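Local coordinates for protein hypothetical glycoside hydrolase (Parabacteroides distasonis, PDB 3TAW) that is of unknown function but belongs to a glycoside hydrolase-like family whose members fold as five-bladed beta-propellers, at residues Ile27-Thr32 against Ser48-Pro53; Val43-Ser48 against Val64-Glu69; Val182-Gly187 against Ala251-Asp256; Cys247-Ile252 against Glu325-Tyr330. All blocks are in the same frame, centred on the assembly; numbering follows the deposited sequence.

Interactions 1 and 2 lie side by side, their centres about 5 Å apart, and share Ser48; both reach the sheet in which strands 49-58 and 61-69 are neighbours, and Thr32 OG1 of one reaches Glu46 OE2 of the other. Interactions 3 and 4 share Ala251 and Ile252, with centres about 11 Å apart; interaction 3 uses strand 244-254 by backbone pairing, interaction 4 by the side chain of Ile252 and the prolines before it. Interaction 4 is the nearest to the middle of the chain, about 8 Å from its centre, and meets interaction 1 where Glu325 packs on Asn52 and Pro53. Interactions 1 and 3 are about 31 Å apart, centre to centre. The magnesium ion, held by Asn355 and Phe356, is about 10 Å from the side chain of Thr184.

Interaction 1: residues Ile27-Thr32 against Ser48-Pro53; sequences IKPLPT and SDTFNP
Thr50 turns its hydroxyl into the crowded position between the backbone N and the carbonyl carbon (chi1 51°), while Ile27 sends CG2 anti to its own N, and these two torsions bring Thr50 OG1 and Ile27 CG2 to 3.6 Å, the two side chains crossing at about a right angle. From there Thr50 OG1 gives a weak hydrogen bond of 3.2 Å to Ile27 O. The same OG1 also lies 3.5 Å from Pro29 CD, and Thr50 CG2 adds packing 3.9 Å from Pro29 CA. A threonine suits the place because it offers a hydroxyl to the carbonyl and a methyl to the proline.

Pro29 lies against the backbone just before Thr50, its CG 3.4 Å from Ser48 O and 3.7 Å from Asp49 CA. Lacking an N-H, it can press on the strand without leaving a donor to satisfy. Where the strand begins, Ser48 OG donates to Asp49 OD2 over 2.8 Å, meeting the carboxylate from above its plane. Arg79 grips both, and Ser343 OG bonds Asp49 OD1. The loop therefore rests on strand 49-58 chiefly through van der Waals contact, with a single weak bond adding direction, whereas the firmer polar ties of this strand end run to other residues.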
loop_
_atom_site.group_PDB
_atom_site.type_symbol
_atom_site.label_atom_id
_atom_site.label_comp_id
_atom_site.label_asym_id
_atom_site.label_seq_id
_atom_site.Cartn_x
_atom_site.Cartn_y
_atom_site.Cartn_z
ATOM N N ILE A 27 8.134 -11.061 -8.621
ATOM C CA ILE A 27 9.355 -10.258 -8.435
ATOM C C ILE A 27 10.154 -10.830 -7.287
ATOM O O ILE A 27 9.649 -10.967 -6.169
ATOM C CB ILE A 27 9.109 -8.756 -8.133
ATOM C CG1 ILE A 27 8.137 -8.144 -9.145
ATOM C CG2 ILE A 27 10.474 -7.957 -8.018
ATOM C CD1 ILE A 27 8.728 -7.726 -10.457
ATOM N N LYS A 28 11.402 -11.173 -7.595
ATOM C CA LYS A 28 12.367 -11.664 -6.625
ATOM C C LYS A 28 13.617 -10.750 -6.605
ATOM O O LYS A 28 13.891 -10.047 -7.573
ATOM C CB LYS A 28 12.799 -13.061 -7.025
ATOM C CG LYS A 28 11.688 -14.079 -7.223
ATOM C CD LYS A 28 12.270 -15.408 -7.745
ATOM C CE LYS A 28 11.161 -16.367 -8.139
ATOM N NZ LYS A 28 11.629 -17.508 -9.015
ATOM N N PRO A 29 14.395 -10.782 -5.512
ATOM C CA PRO A 29 15.660 -10.032 -5.449
ATOM C C PRO A 29 16.634 -10.341 -6.582
ATOM O O PRO A 29 16.653 -11.469 -7.124
ATOM C CB PRO A 29 16.257 -10.477 -4.102
ATOM C CG PRO A 29 15.065 -10.776 -3.278
ATOM C CD PRO A 29 14.109 -11.442 -4.225
ATOM N N LEU A 30 17.419 -9.336 -6.945
ATOM C CA LEU A 30 18.488 -9.477 -7.951
ATOM C C LEU A 30 19.710 -8.689 -7.468
ATOM O O LEU A 30 19.589 -7.815 -6.621
ATOM C CB LEU A 30 18.041 -8.942 -9.304
ATOM C CG LEU A 30 16.903 -9.673 -10.048
ATOM C CD1 LEU A 30 16.464 -8.807 -11.228
ATOM C CD2 LEU A 30 17.297 -11.128 -10.467
ATOM N N PRO A 31 20.899 -9.000 -8.012
ATOM C CA PRO A 31 22.140 -8.333 -7.603
ATOM C C PRO A 31 22.441 -7.002 -8.310
ATOM O O PRO A 31 23.562 -6.488 -8.219
ATOM C CB PRO A 31 23.222 -9.375 -7.961
ATOM C CG PRO A 31 22.674 -10.092 -9.119
ATOM C CD PRO A 31 21.149 -10.118 -8.938
ATOM N N THR A 32 21.438 -6.436 -8.969
ATOM C CA THR A 32 21.553 -5.208 -9.732
ATOM C C THR A 32 22.188 -4.059 -8.970
ATOM O O THR A 32 21.839 -3.812 -7.815
ATOM C CB THR A 32 20.142 -4.747 -10.130
ATOM O OG1 THR A 32 19.349 -5.910 -10.470
ATOM C CG2 THR A 32 20.219 -3.795 -11.284
ATOM N N SER A 48 18.341 -7.962 -1.359
ATOM C CA SER A 48 17.853 -8.717 -0.195
ATOM C C SER A 48 16.401 -9.164 -0.293
ATOM O O SER A 48 16.087 -10.343 -0.115
ATOM C CB SER A 48 18.051 -7.901 1.077
ATOM O OG SER A 48 17.797 -8.711 2.230
ATOM N N ASP A 49 15.511 -8.219 -0.553
ATOM C CA ASP A 49 14.060 -8.490 -0.529
ATOM C C ASP A 49 13.347 -7.512 -1.460
ATOM O O ASP A 49 13.739 -6.366 -1.548
ATOM C CB ASP A 49 13.522 -8.349 0.889
ATOM C CG ASP A 49 14.101 -9.394 1.855
ATOM O OD1 ASP A 49 13.642 -10.550 1.818
ATOM O OD2 ASP A 49 15.014 -9.047 2.654
ATOM N N THR A 50 12.306 -7.978 -2.139
ATOM C CA THR A 50 11.519 -7.167 -3.073
ATOM C C THR A 50 10.059 -7.471 -2.769
ATOM O O THR A 50 9.594 -8.586 -3.022
ATOM C CB THR A 50 11.829 -7.516 -4.547
ATOM O OG1 THR A 50 11.729 -8.934 -4.751
ATOM C CG2 THR A 50 13.228 -7.017 -4.927
ATOM N N PHE A 51 9.335 -6.488 -2.221
ATOM C CA PHE A 51 8.023 -6.785 -1.646
ATOM C C PHE A 51 7.110 -5.557 -1.694
ATOM O O PHE A 51 7.297 -4.730 -2.584
ATOM C CB PHE A 51 8.205 -7.413 -0.227
ATOM C CG PHE A 51 8.973 -6.556 0.781
ATOM C CD1 PHE A 51 10.362 -6.335 0.658
ATOM C CD2 PHE A 51 8.343 -6.081 1.920
ATOM C CE1 PHE A 51 11.048 -5.589 1.588
ATOM C CE2 PHE A 51 9.040 -5.342 2.886
ATOM C CZ PHE A 51 10.391 -5.096 2.729
ATOM N N ASN A 52 6.075 -5.535 -0.842
ATOM C CA ASN A 52 5.132 -4.405 -0.625
ATOM C C ASN A 52 5.046 -3.425 -1.783
ATOM O O ASN A 52 5.633 -2.342 -1.738
ATOM C CB ASN A 52 5.452 -3.705 0.690
ATOM C CG ASN A 52 5.209 -4.600 1.883
ATOM O OD1 ASN A 52 4.850 -5.766 1.695
ATOM N ND2 ASN A 52 5.406 -4.081 3.108
ATOM N N PRO A 53 4.309 -3.807 -2.819
ATOM C CA PRO A 53 4.357 -3.073 -4.086
ATOM C C PRO A 53 3.165 -2.148 -4.326
ATOM O O PRO A 53 2.038 -2.464 -3.933
ATOM C CB PRO A 53 4.308 -4.205 -5.102
ATOM C CG PRO A 53 3.345 -5.193 -4.466
ATOM C CD PRO A 53 3.699 -5.146 -2.992
#

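Interaction 2: residues Val43-Ser48 against Val64-Glu69; sequences VAWEES and VMYRAE
A type I beta turn, Ala44 to Glu47, packs its two corner residues, Trp45 and Glu46, onto strand 61-69. The polar half of the contact is the bond from Tyr66 OH to Glu46 OE1, 2.6 Å long. The oxygen is met on the syn side and lies at the edge of the phenol ring, and the carboxylate and ring planes are nearly coplanar, 8° apart. Glu46 reaches this spot by placing CG between its backbone N and carbonyl carbon (chi1 55°) and running extended from there, so that the chain spans the distance to the hydroxyl. Arg96 clamps the pair, NH2 pairing with Glu46 OE1 and NE bonding Tyr66 OH. On the other oxygen, a water donates to Glu46 OE2 at 2.6 Å and makes a weak, longer bond to Tyr66 OH.

The apolar half belongs to Trp45. Its six-membered ring brings CZ3 to 3.6 Å from Ala68 CB and CH2 to 4.1 Å from Tyr66 CZ, the indole and phenol side chains crossing at about a right angle. Glu46 CG sits over the centre of one indole face, while NE1 is spent on Thr98 O. At Ala68 a small methyl lets the turn come close to the strand: its CB is also 3.5 Å from Trp45 O.

Past the turn, Ser48 N donates to Glu69 O over 3.1 Å with an N-H...O angle of 153°. Asp49 also faces Glu69, and this two-against-one pairing is a classic beta bulge, here where strand 49-58 begins beside its antiparallel neighbour in a propeller blade.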
loop_
_atom_site.group_PDB
_atom_site.type_symbol
_atom_site.label_atom_id
_atom_site.label_comp_id
_atom_site.label_asym_id
_atom_site.label_seq_id
_atom_site.Cartn_x
_atom_site.Cartn_y
_atom_site.Cartn_z
ATOM N N VAL A 43 25.441 0.662 -5.179
ATOM C CA VAL A 43 24.756 -0.163 -4.201
ATOM C C VAL A 43 23.920 -1.241 -4.890
ATOM O O VAL A 43 23.309 -0.992 -5.942
ATOM C CB VAL A 43 23.828 0.776 -3.363
ATOM C CG1 VAL A 43 22.792 -0.000 -2.579
ATOM C CG2 VAL A 43 24.672 1.718 -2.488
ATOM N N ALA A 44 23.889 -2.431 -4.293
ATOM C CA ALA A 44 23.001 -3.509 -4.757
ATOM C C ALA A 44 21.614 -3.301 -4.127
ATOM O O ALA A 44 21.293 -3.828 -3.043
ATOM C CB ALA A 44 23.572 -4.873 -4.435
ATOM N N TRP A 45 20.820 -2.507 -4.826
ATOM C CA TRP A 45 19.628 -1.892 -4.271
ATOM C C TRP A 45 18.442 -2.833 -4.117
ATOM O O TRP A 45 17.474 -2.475 -3.453
ATOM C CB TRP A 45 19.229 -0.682 -5.125
ATOM C CG TRP A 45 18.822 -1.000 -6.516
ATOM C CD1 TRP A 45 19.635 -1.114 -7.618
ATOM C CD2 TRP A 45 17.484 -1.178 -6.991
ATOM N NE1 TRP A 45 18.890 -1.392 -8.731
ATOM C CE2 TRP A 45 17.562 -1.441 -8.379
ATOM C CE3 TRP A 45 16.226 -1.158 -6.375
ATOM C CZ2 TRP A 45 16.427 -1.668 -9.168
ATOM C CZ3 TRP A 45 15.105 -1.376 -7.154
ATOM C CH2 TRP A 45 15.204 -1.637 -8.532
ATOM N N GLU A 46 18.508 -4.021 -4.714
ATOM C CA GLU A 46 17.401 -4.977 -4.626
ATOM C C GLU A 46 17.884 -6.380 -4.304
ATOM O O GLU A 46 17.212 -7.383 -4.583
ATOM C CB GLU A 46 16.555 -4.946 -5.902
ATOM C CG GLU A 46 17.300 -5.169 -7.195
ATOM C CD GLU A 46 16.394 -5.172 -8.408
ATOM O OE1 GLU A 46 15.150 -5.083 -8.222
ATOM O OE2 GLU A 46 16.935 -5.275 -9.542
ATOM N N GLU A 47 19.021 -6.452 -3.630
ATOM C CA GLU A 47 19.680 -7.725 -3.382
ATOM C C GLU A 47 19.017 -8.580 -2.316
ATOM O O GLU A 47 19.126 -9.795 -2.349
ATOM C CB GLU A 47 21.133 -7.425 -2.988
ATOM C CG GLU A 47 21.979 -8.601 -2.626
ATOM C CD GLU A 47 23.430 -8.185 -2.499
ATOM O OE1 GLU A 47 23.719 -7.362 -1.609
ATOM O OE2 GLU A 47 24.253 -8.646 -3.323
ATOM N N SER A 48 18.341 -7.962 -1.359
ATOM C CA SER A 48 17.853 -8.717 -0.195
ATOM C C SER A 48 16.401 -9.164 -0.293
ATOM O O SER A 48 16.087 -10.343 -0.115
ATOM C CB SER A 48 18.051 -7.901 1.077
ATOM O OG SER A 48 17.797 -8.711 2.230
ATOM N N VAL A 64 4.344 -2.036 -11.864
ATOM C CA VAL A 64 4.488 -2.339 -10.457
ATOM C C VAL A 64 5.724 -1.619 -9.983
ATOM O O VAL A 64 6.815 -1.801 -10.559
ATOM C CB VAL A 64 4.597 -3.835 -10.207
ATOM C CG1 VAL A 64 5.124 -4.120 -8.771
ATOM C CG2 VAL A 64 3.220 -4.495 -10.431
HETATM N N MSE A 65 5.567 -0.835 -8.918
HETATM C CA MSE A 65 6.698 -0.197 -8.254
HETATM C C MSE A 65 6.898 -0.903 -6.920
HETATM O O MSE A 65 6.179 -0.676 -5.948
HETATM C CB MSE A 65 6.477 1.320 -8.125
HETATM C CG MSE A 65 6.471 1.992 -9.484
HETATM SE SE MSE A 65 6.456 3.939 -9.392
HETATM C CE MSE A 65 8.093 4.362 -8.480
ATOM N N TYR A 66 7.858 -1.809 -6.902
ATOM C CA TYR A 66 8.059 -2.678 -5.740
ATOM C C TYR A 66 9.016 -2.067 -4.734
ATOM O O TYR A 66 9.950 -1.329 -5.082
ATOM C CB TYR A 66 8.514 -4.061 -6.179
ATOM C CG TYR A 66 9.735 -4.098 -7.080
ATOM C CD1 TYR A 66 9.613 -3.990 -8.463
ATOM C CD2 TYR A 66 11.007 -4.274 -6.555
ATOM C CE1 TYR A 66 10.737 -4.054 -9.314
ATOM C CE2 TYR A 66 12.118 -4.337 -7.366
ATOM C CZ TYR A 66 11.980 -4.213 -8.770
ATOM O OH TYR A 66 13.069 -4.298 -9.594
ATOM N N ARG A 67 8.775 -2.368 -3.462
ATOM C CA ARG A 67 9.683 -1.974 -2.411
ATOM C C ARG A 67 10.878 -2.891 -2.466
ATOM O O ARG A 67 10.725 -4.090 -2.337
ATOM C CB ARG A 67 9.019 -2.072 -1.041
ATOM C CG ARG A 67 9.948 -1.646 0.096
ATOM C CD ARG A 67 9.274 -1.812 1.453
ATOM N NE ARG A 67 10.215 -1.711 2.556
ATOM C CZ ARG A 67 9.892 -1.814 3.847
ATOM N NH1 ARG A 67 8.629 -1.993 4.229
ATOM N NH2 ARG A 67 10.843 -1.733 4.768
ATOM N N ALA A 68 12.066 -2.330 -2.681
ATOM C CA ALA A 68 13.285 -3.122 -2.768
ATOM C C ALA A 68 14.200 -2.738 -1.617
ATOM O O ALA A 68 14.376 -1.565 -1.326
ATOM C CB ALA A 68 14.007 -2.870 -4.092
ATOM N N GLU A 69 14.776 -3.741 -0.971
ATOM C CA GLU A 69 15.714 -3.503 0.105
ATOM C C GLU A 69 17.089 -4.043 -0.233
ATOM O O GLU A 69 17.224 -5.143 -0.777
ATOM C CB GLU A 69 15.217 -4.139 1.397
ATOM C CG GLU A 69 14.133 -3.339 2.106
ATOM C CD GLU A 69 13.735 -3.939 3.453
ATOM O OE1 GLU A 69 13.851 -5.180 3.603
ATOM O OE2 GLU A 69 13.327 -3.161 4.360
HETATM O O HOH W 1 15.631 -4.941 -11.758
#

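Interaction 3: residues Val182-Gly187 against Ala251-Asp256; sequences VTTLKG and AILTKD
Thr183 and Ala251 make a doubled grip: both the backbone N and the hydroxyl of Thr183 bond Ala251 O, at 2.9 Å from N and 2.7 Å from OG1. The two donors approach from opposite faces of the carbonyl plane, which OG1 can do because it stands between the backbone N and the carbonyl carbon (chi1 68°). In return Leu253 N gives a nearly straight bond to Thr183 O, 2.7 Å long with an N-H...O angle of 171°. One residue on, Thr184 swings OG1 anti to its own N and donates to Leu253 O over 2.7 Å. Here a threonine side chain continues the ladder where the backbones begin to diverge, the strand axes being 50° apart.

Apolar contacts flank this ladder. On the face carrying Val182 and Ala251, Val182 CG2 meets Ala251 CB at 4.1 Å, and Val182 CG1 lies 4.1 Å from Leu253 CB. The opposite face carries Thr183 and Ile252.

Further out, Gln190 NE2 bonds Thr183 OG1, while Ile258 backs Val182, Ala251 and Leu253. Phe356, one of the two residues at the magnesium ion, packs against Thr184 and Ile252. The strands run parallel, in contrast to the antiparallel pairing usual inside a propeller blade, and so probably join the inner strands of successive blades. Chemically, the hydroxyl of Thr183 supplements its own N-H on Ala251 O, and that of Thr184 supplies a donor to Leu253 O, so this parallel seam relies on side chains as well as main chain.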
loop_
_atom_site.group_PDB
_atom_site.type_symbol
_atom_site.label_atom_id
_atom_site.label_comp_id
_atom_site.label_asym_id
_atom_site.label_seq_id
_atom_site.Cartn_x
_atom_site.Cartn_y
_atom_site.Cartn_z
ATOM N N VAL A 182 -9.121 7.338 -2.085
ATOM C CA VAL A 182 -10.364 6.917 -2.724
ATOM C C VAL A 182 -10.295 7.154 -4.242
ATOM O O VAL A 182 -9.956 8.243 -4.702
ATOM C CB VAL A 182 -11.584 7.586 -2.088
ATOM C CG1 VAL A 182 -12.842 7.274 -2.895
ATOM C CG2 VAL A 182 -11.764 7.085 -0.635
ATOM N N THR A 183 -10.623 6.091 -4.978
ATOM C CA THR A 183 -10.661 6.058 -6.432
ATOM C C THR A 183 -12.031 5.526 -6.849
ATOM O O THR A 183 -12.778 4.983 -6.032
ATOM C CB THR A 183 -9.588 5.110 -7.025
ATOM O OG1 THR A 183 -9.907 3.744 -6.701
ATOM C CG2 THR A 183 -8.177 5.482 -6.531
ATOM N N THR A 184 -12.326 5.639 -8.137
ATOM C CA THR A 184 -13.478 4.974 -8.714
ATOM C C THR A 184 -13.160 4.596 -10.153
ATOM O O THR A 184 -12.143 5.032 -10.664
ATOM C CB THR A 184 -14.735 5.863 -8.647
ATOM O OG1 THR A 184 -15.914 5.055 -8.802
ATOM C CG2 THR A 184 -14.698 6.967 -9.701
ATOM N N LEU A 185 -14.011 3.774 -10.774
ATOM C CA LEU A 185 -13.843 3.451 -12.180
ATOM C C LEU A 185 -14.847 4.223 -12.999
ATOM O O LEU A 185 -16.056 4.208 -12.717
ATOM C CB LEU A 185 -13.944 1.943 -12.426
ATOM C CG LEU A 185 -12.581 1.265 -12.266
ATOM C CD1 LEU A 185 -12.173 1.200 -10.810
ATOM C CD2 LEU A 185 -12.515 -0.117 -12.944
ATOM N N LYS A 186 -14.333 4.950 -13.989
ATOM C CA LYS A 186 -15.168 5.617 -14.973
ATOM C C LYS A 186 -14.973 4.840 -16.272
ATOM O O LYS A 186 -13.933 4.948 -16.923
ATOM C CB LYS A 186 -14.786 7.089 -15.081
ATOM C CG LYS A 186 -15.321 7.890 -13.890
ATOM C CD LYS A 186 -15.039 9.366 -13.980
ATOM C CE LYS A 186 -15.797 10.116 -12.875
ATOM N NZ LYS A 186 -15.644 11.584 -12.969
ATOM N N GLY A 187 -15.959 3.997 -16.592
ATOM C CA GLY A 187 -15.759 2.943 -17.579
ATOM C C GLY A 187 -14.689 2.002 -17.035
ATOM O O GLY A 187 -14.793 1.523 -15.901
ATOM N N ALA A 251 -8.558 2.695 -2.134
ATOM C CA ALA A 251 -9.946 2.330 -1.938
ATOM C C ALA A 251 -10.723 2.573 -3.226
ATOM O O ALA A 251 -10.326 3.402 -4.059
ATOM C CB ALA A 251 -10.560 3.150 -0.794
ATOM N N ILE A 252 -11.844 1.860 -3.356
ATOM C CA ILE A 252 -12.673 1.880 -4.558
ATOM C C ILE A 252 -14.122 2.250 -4.243
ATOM O O ILE A 252 -14.828 1.493 -3.567
ATOM C CB ILE A 252 -12.659 0.525 -5.292
ATOM C CG1 ILE A 252 -11.217 0.119 -5.617
ATOM C CG2 ILE A 252 -13.459 0.629 -6.582
ATOM C CD1 ILE A 252 -11.074 -1.203 -6.352
ATOM N N LEU A 253 -14.558 3.389 -4.778
ATOM C CA LEU A 253 -15.919 3.894 -4.603
ATOM C C LEU A 253 -16.813 3.173 -5.594
ATOM O O LEU A 253 -16.653 3.354 -6.798
ATOM C CB LEU A 253 -15.952 5.405 -4.855
ATOM C CG LEU A 253 -17.285 6.122 -5.000
ATOM C CD1 LEU A 253 -18.090 5.963 -3.749
ATOM C CD2 LEU A 253 -17.044 7.632 -5.343
ATOM N N THR A 254 -17.735 2.357 -5.091
ATOM C CA THR A 254 -18.687 1.639 -5.929
ATOM C C THR A 254 -20.081 2.125 -5.580
ATOM O O THR A 254 -20.271 2.865 -4.599
ATOM C CB THR A 254 -18.616 0.094 -5.714
ATOM O OG1 THR A 254 -19.195 -0.243 -4.445
ATOM C CG2 THR A 254 -17.141 -0.460 -5.767
ATOM N N LYS A 255 -21.081 1.699 -6.360
ATOM C CA LYS A 255 -22.481 2.018 -6.010
ATOM C C LYS A 255 -22.912 1.463 -4.654
ATOM O O LYS A 255 -23.870 1.984 -4.026
ATOM C CB LYS A 255 -23.432 1.484 -7.088
ATOM C CG LYS A 255 -23.287 2.185 -8.413
ATOM C CD LYS A 255 -23.722 3.638 -8.367
ATOM C CE LYS A 255 -23.394 4.350 -9.659
ATOM N NZ LYS A 255 -23.686 5.811 -9.595
ATOM N N ASP A 256 -22.253 0.391 -4.214
ATOM C CA ASP A 256 -22.581 -0.271 -2.952
ATOM C C ASP A 256 -21.797 0.212 -1.749
ATOM O O ASP A 256 -22.023 -0.288 -0.638
ATOM C CB ASP A 256 -22.417 -1.779 -3.124
ATOM C CG ASP A 256 -23.370 -2.320 -4.162
ATOM O OD1 ASP A 256 -24.573 -2.057 -4.001
ATOM O OD2 ASP A 256 -22.930 -2.921 -5.168
#

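Interaction 4: residues Cys247-Ile252 against Glu325-Tyr330. With EDO (1,2-ethanediol), chain I.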
loop_
_atom_site.group_PDB
_atom_site.type_symbol
_atom_site.label_atom_id
_atom_site.label_comp_id
_atom_site.label_asym_id
_atom_site.label_seq_id
_atom_site.Cartn_x
_atom_site.Cartn_y
_atom_site.Cartn_z
ATOM N N CYS A 247 -4.101 -0.273 6.216
ATOM C CA CYS A 247 -4.667 -0.007 4.909
ATOM C C CYS A 247 -3.812 -0.609 3.786
ATOM O O CYS A 247 -2.600 -0.682 3.888
ATOM C CB CYS A 247 -4.841 1.488 4.710
ATOM S SG CYS A 247 -6.064 2.198 5.806
ATOM N N GLY A 248 -4.491 -1.060 2.733
ATOM C CA GLY A 248 -3.864 -1.751 1.623
ATOM C C GLY A 248 -3.780 -0.850 0.394
ATOM O O GLY A 248 -3.299 0.291 0.481
ATOM N N PRO A 249 -4.239 -1.338 -0.768
ATOM C CA PRO A 249 -4.215 -0.506 -1.948
ATOM C C PRO A 249 -5.222 0.645 -1.878
ATOM O O PRO A 249 -5.998 0.738 -0.917
ATOM C CB PRO A 249 -4.603 -1.485 -3.072
ATOM C CG PRO A 249 -5.446 -2.492 -2.407
ATOM C CD PRO A 249 -4.895 -2.647 -1.018
ATOM N N PRO A 250 -5.230 1.524 -2.891
ATOM C CA PRO A 250 -6.282 2.530 -2.932
ATOM C C PRO A 250 -7.701 1.951 -2.829
ATOM O O PRO A 250 -7.984 0.831 -3.329
ATOM C CB PRO A 250 -6.061 3.215 -4.287
ATOM C CG PRO A 250 -4.582 3.047 -4.531
ATOM C CD PRO A 250 -4.308 1.658 -4.033
ATOM N N ALA A 251 -8.558 2.695 -2.134
ATOM C CA ALA A 251 -9.946 2.330 -1.938
ATOM C C ALA A 251 -10.723 2.573 -3.226
ATOM O O ALA A 251 -10.326 3.402 -4.059
ATOM C CB ALA A 251 -10.560 3.150 -0.794
ATOM N N ILE A 252 -11.844 1.860 -3.356
ATOM C CA ILE A 252 -12.673 1.880 -4.558
ATOM C C ILE A 252 -14.122 2.250 -4.243
ATOM O O ILE A 252 -14.828 1.493 -3.567
ATOM C CB ILE A 252 -12.659 0.525 -5.292
ATOM C CG1 ILE A 252 -11.217 0.119 -5.617
ATOM C CG2 ILE A 252 -13.459 0.629 -6.582
ATOM C CD1 ILE A 252 -11.074 -1.203 -6.352
ATOM N N GLU A 325 -1.407 -4.379 -1.566
ATOM C CA GLU A 325 -0.936 -2.991 -1.689
ATOM C C GLU A 325 -1.055 -2.343 -3.061
ATOM O O GLU A 325 -1.025 -1.111 -3.156
ATOM C CB GLU A 325 0.521 -2.938 -1.193
ATOM C CG GLU A 325 1.113 -1.531 -1.050
ATOM C CD GLU A 325 2.431 -1.516 -0.258
ATOM O OE1 GLU A 325 2.672 -2.453 0.528
ATOM O OE2 GLU A 325 3.252 -0.565 -0.435
ATOM N N GLY A 326 -1.132 -3.158 -4.123
ATOM C CA GLY A 326 -1.313 -2.690 -5.498
ATOM C C GLY A 326 -2.526 -3.384 -6.123
ATOM O O GLY A 326 -2.737 -4.572 -5.931
ATOM N N LEU A 327 -3.336 -2.641 -6.867
ATOM C CA LEU A 327 -4.566 -3.181 -7.446
ATOM C C LEU A 327 -4.904 -2.422 -8.717
ATOM O O LEU A 327 -5.006 -1.189 -8.680
ATOM C CB LEU A 327 -5.709 -3.090 -6.438
ATOM C CG LEU A 327 -7.069 -3.605 -6.909
ATOM C CD1 LEU A 327 -7.003 -5.106 -7.332
ATOM C CD2 LEU A 327 -8.136 -3.376 -5.804
ATOM N N VAL A 328 -5.012 -3.141 -9.831
ATOM C CA VAL A 328 -5.363 -2.537 -11.110
ATOM C C VAL A 328 -6.437 -3.353 -11.828
ATOM O O VAL A 328 -6.535 -4.570 -11.652
ATOM C CB VAL A 328 -4.139 -2.372 -12.057
ATOM C CG1 VAL A 328 -3.115 -1.389 -11.465
ATOM C CG2 VAL A 328 -3.478 -3.741 -12.374
ATOM N N TYR A 329 -7.221 -2.667 -12.658
ATOM C CA TYR A 329 -8.186 -3.281 -13.546
ATOM C C TYR A 329 -7.610 -3.184 -14.957
ATOM O O TYR A 329 -7.464 -2.078 -15.503
ATOM C CB TYR A 329 -9.512 -2.529 -13.460
ATOM C CG TYR A 329 -10.594 -3.190 -14.246
ATOM C CD1 TYR A 329 -11.123 -4.396 -13.828
ATOM C CD2 TYR A 329 -11.062 -2.635 -15.434
ATOM C CE1 TYR A 329 -12.117 -5.034 -14.548
ATOM C CE2 TYR A 329 -12.060 -3.263 -16.159
ATOM C CZ TYR A 329 -12.564 -4.464 -15.715
ATOM O OH TYR A 329 -13.554 -5.107 -16.416
ATOM N N TYR A 330 -7.256 -4.330 -15.532
ATOM C CA TYR A 330 -6.467 -4.377 -16.782
ATOM C C TYR A 330 -6.961 -5.554 -17.600
ATOM O O TYR A 330 -7.156 -6.635 -17.057
ATOM C CB TYR A 330 -4.997 -4.577 -16.444
ATOM C CG TYR A 330 -4.042 -4.444 -17.601
ATOM C CD1 TYR A 330 -3.718 -3.204 -18.107
ATOM C CD2 TYR A 330 -3.419 -5.559 -18.144
ATOM C CE1 TYR A 330 -2.814 -3.063 -19.169
ATOM C CE2 TYR A 330 -2.504 -5.446 -19.182
ATOM C CZ TYR A 330 -2.206 -4.196 -19.704
ATOM O OH TYR A 330 -1.306 -4.054 -20.762
HETATM C C1 EDO I . -4.015 2.283 -9.324
HETATM O O1 EDO I . -4.109 3.292 -10.351
HETATM C C2 EDO I . -5.267 2.262 -8.431
HETATM O O2 EDO I . -5.259 1.190 -7.455
#
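Apolar contacts carry most of this meeting of Pro249 and Ile252 with Leu327. Pro249 CB packs 3.9 Å from Leu327 CB, the ring lying obliquely to the leucine chain. Leu327 holds CG anti to its own backbone N (chi1 179°), which extends the branched end past the proline so that CD2 touches Ile252 CD1 at 3.7 Å, the two side chains crossing at about a right angle. Trp334, on the next strand, packs against both Leu327 and Ile252.

Of polar character there is a CA-H...O contact, Pro249 CA to Glu325 O at 3.5 Å, but no conventional hydrogen bond joins the segments. Glu325 and Gly326 instead both face Tyr337 in a classic beta bulge. Glycine suits position 248 because a beta carbon there would run into Pro249 CD.

A third kind involves 1,2-ethanediol, probably from the crystallisation liquor. Its O2 donates to Leu327 O over 2.7 Å and lies 3.5 Å from Pro250 CG; the diol is also hydrogen-bonded to Thr56 OG1. Prolines give the loop a smooth surface without N-H donors, so it meets strand 322-330 by shape, while the carbonyls of Gly248 and Pro249 share the one hydroxyl proton of Ser180, that of Gly248 turning also to Arg122.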